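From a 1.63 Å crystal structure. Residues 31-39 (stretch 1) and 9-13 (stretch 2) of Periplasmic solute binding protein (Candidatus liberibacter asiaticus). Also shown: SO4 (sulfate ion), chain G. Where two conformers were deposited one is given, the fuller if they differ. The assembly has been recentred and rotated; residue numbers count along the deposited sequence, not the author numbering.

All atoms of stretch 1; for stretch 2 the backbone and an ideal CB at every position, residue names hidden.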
# COMPACT_ATOMS: atom_id res chain seq x y z
N LEU A 31 13.91 -4.92 1.48
CA LEU A 31 14.72 -4.01 2.28
C LEU A 31 14.00 -3.65 3.59
O LEU A 31 14.52 -3.96 4.65
CB LEU A 31 15.04 -2.74 1.51
CG LEU A 31 15.85 -1.65 2.19
CD1 LEU A 31 17.25 -2.16 2.49
CD2 LEU A 31 16.00 -0.39 1.33
N VAL A 32 12.85 -2.99 3.49
CA VAL A 32 12.12 -2.50 4.66
C VAL A 32 11.16 -3.63 4.98
O VAL A 32 10.10 -3.80 4.39
CB VAL A 32 11.36 -1.17 4.37
CG1 VAL A 32 10.58 -0.75 5.63
CG2 VAL A 32 12.33 -0.10 3.92
N GLU A 33 11.55 -4.45 5.94
CA GLU A 33 10.82 -5.65 6.25
C GLU A 33 9.55 -5.21 7.01
O GLU A 33 9.46 -4.11 7.55
CB GLU A 33 11.63 -6.59 7.13
CG GLU A 33 12.95 -7.04 6.56
CD GLU A 33 12.89 -8.24 5.68
OE1 GLU A 33 11.78 -8.62 5.26
OE2 GLU A 33 14.00 -8.80 5.42
N ALA A 34 8.62 -6.13 7.02
CA ALA A 34 7.33 -5.93 7.72
C ALA A 34 7.58 -5.42 9.13
O ALA A 34 8.46 -5.93 9.81
CB ALA A 34 6.62 -7.26 7.79
N GLY A 35 6.85 -4.39 9.52
CA GLY A 35 6.94 -3.79 10.86
C GLY A 35 7.89 -2.61 10.96
O GLY A 35 8.10 -2.05 12.04
N ASN A 36 8.57 -2.28 9.86
CA ASN A 36 9.41 -1.10 9.77
C ASN A 36 8.72 -0.19 8.80
O ASN A 36 7.88 -0.63 8.01
CB ASN A 36 10.80 -1.46 9.22
CG ASN A 36 11.60 -2.34 10.14
OD1 ASN A 36 12.10 -1.90 11.17
ND2 ASN A 36 11.67 -3.60 9.82
N ASP A 37 9.05 1.08 8.88
CA ASP A 37 8.40 2.10 8.05
C ASP A 37 9.44 2.77 7.17
O ASP A 37 10.52 3.05 7.62
CB ASP A 37 7.74 3.16 8.95
CG ASP A 37 6.79 4.04 8.17
OD1 ASP A 37 7.31 5.04 7.61
OD2 ASP A 37 5.57 3.68 8.06
N SER A 38 9.11 3.06 5.92
CA SER A 38 10.11 3.62 5.00
C SER A 38 10.61 5.02 5.36
O SER A 38 11.77 5.37 5.07
CB SER A 38 9.53 3.63 3.58
OG SER A 38 9.57 2.34 2.98
N HIS A 39 9.77 5.85 5.99
CA HIS A 39 10.21 7.17 6.31
C HIS A 39 11.35 7.12 7.37
O HIS A 39 11.19 6.55 8.44
CB HIS A 39 9.05 8.08 6.79
CG HIS A 39 9.51 9.49 7.04
ND1 HIS A 39 9.93 10.33 6.02
CD2 HIS A 39 9.67 10.19 8.19
CE1 HIS A 39 10.33 11.48 6.54
NE2 HIS A 39 10.18 11.42 7.85
N UNK A 9 13.07 -5.96 -3.38
CA UNK A 9 11.88 -5.07 -3.25
C UNK A 9 12.12 -4.09 -2.08
O UNK A 9 12.77 -4.40 -1.09
CB UNK A 9 10.61 -5.88 -3.02
N UNK A 10 11.63 -2.87 -2.24
CA UNK A 10 11.86 -1.83 -1.24
C UNK A 10 11.16 -2.16 0.09
O UNK A 10 11.69 -1.79 1.13
CB UNK A 10 11.37 -0.48 -1.77
N UNK A 11 9.97 -2.70 0.05
CA UNK A 11 9.25 -3.03 1.28
C UNK A 11 8.31 -4.19 1.11
O UNK A 11 8.18 -4.80 0.03
CB UNK A 11 8.47 -1.81 1.78
N UNK A 12 7.75 -4.62 2.25
CA UNK A 12 7.13 -5.95 2.33
C UNK A 12 6.05 -6.18 1.32
O UNK A 12 5.91 -7.28 0.78
CB UNK A 12 6.55 -6.17 3.73
N UNK A 13 5.24 -5.18 1.05
CA UNK A 13 4.13 -5.37 0.13
C UNK A 13 4.64 -5.71 -1.26
O UNK A 13 4.15 -6.65 -1.90
CB UNK A 13 3.25 -4.12 0.08
S SO4 G . 14.02 -6.03 10.77
O1 SO4 G . 12.76 -5.35 11.12
O2 SO4 G . 14.85 -5.90 11.98
O3 SO4 G . 14.75 -5.45 9.63
O4 SO4 G . 13.65 -7.43 10.45

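Position 9 meets stretch 1 through its backbone. Its carbonyl oxygen accepts a hydrogen bond from Leu31 (N to O of position 9, 2.9 Å, N-H...O angle 154°), an interaction that any residue could supply. The CA-to-CB bond points sideways, and the ideal CB has no atom of stretch 1 within 5.5 Å, so the visible atoms leave the choice wide: small, polar or larger side chains are all compatible. The deposited residue is Ser9, with chi1 in the m rotamer. Its side chain comes no closer to stretch 1 than 5.7 Å, from Ser9 CB to Leu31 N, leaving the pairing to the main chain.

Position 10 follows the same logic. Its carbonyl oxygen accepts from Val32 (N to O of position 10, 2.9 Å, 158°), while the CB of Leu31 packs 3.5 Å from that same oxygen. Backbone angles of -66/-39 are open to most residues. The CA-to-CB bond points away, and the ideal CB lies 5.4 Å from Leu31 CB, so stretch 1 neither confines the side chain nor offers it a polar partner; many types would fit. The deposited residue is Ser10, in the p rotamer, whose OG is hydrogen-bonded elsewhere in the structure.

Position 11 is more constrained. It forms a parallel bridge with Val32, with 4.5 Å between the two CA atoms, and its extended angles of -151/173 suit a strand. The ideal CB emerges on the same face of the sheet as the Val32 side chain, 3.7 Å from Val32 O and 4.5 Å from Ser38 OG. An apolar group would pack well beside valine, and a beta-branched, aliphatic or aromatic residue could each provide one; the nearby serine hydroxyl leaves a polar choice conceivable. The deposited residue is Phe11. Its CB lies 3.8 Å from Val32 CB and 4.4 Å from Ser38 OG, but with chi1 at 83° (p) the ring leads away from stretch 1, so the apolar contact is made near the base of the side chain. Its CA also approaches Val32 O at 3.3 Å in a CA-H...O contact, with 138° at the hydrogen.

Position 12 begins the helix, with angles of -57/-39, and its CA-to-CB bond points toward stretch 1. The ideal CB is 3.9 Å from Ala34 N, 4.3 Å from Val32 O and 4.6 Å from Glu33 C. This close approach to backbone favours a compact side chain: alanine could pack against Ala34, whereas serine or threonine could add a hydroxyl near a carbonyl acceptor. The deposited residue is Ser12, whose CB lies 4.2 Å from Ala34 CB. In the p rotamer, its OG hydrogen-bonds to a water at 2.7 Å from the water oxygen; that water donates to Val32 O, 2.8 Å from its own oxygen, bridging the hydroxyl to the strand.

Position 13 continues the helix at -64/-46. Its CB is out of reach of stretch 1, so these atoms cannot discriminate among helix-compatible residues. The deposited residue is Ile13, chi1 m and chi2 t, which makes no contact here.

Stretch 2 9-13: SSFSI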
# COMPACT_ATOMS: atom_id res chain seq x y z
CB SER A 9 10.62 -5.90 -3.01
OG SER A 9 10.31 -6.79 -4.08
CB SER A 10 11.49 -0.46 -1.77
OG SER A 10 10.08 -0.38 -2.03
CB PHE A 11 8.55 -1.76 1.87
CG PHE A 11 7.19 -1.42 1.24
CD1 PHE A 11 7.05 -1.06 -0.09
CD2 PHE A 11 6.06 -1.44 2.04
CE1 PHE A 11 5.81 -0.71 -0.62
CE2 PHE A 11 4.81 -1.10 1.52
CZ PHE A 11 4.69 -0.73 0.19
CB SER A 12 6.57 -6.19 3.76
OG SER A 12 5.67 -5.14 4.19
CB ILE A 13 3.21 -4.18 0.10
CG1 ILE A 13 2.53 -4.08 1.50
CG2 ILE A 13 2.24 -4.25 -1.09
CD1 ILE A 13 1.50 -2.94 1.54
O HOH W 1 7.38 -3.30 5.07
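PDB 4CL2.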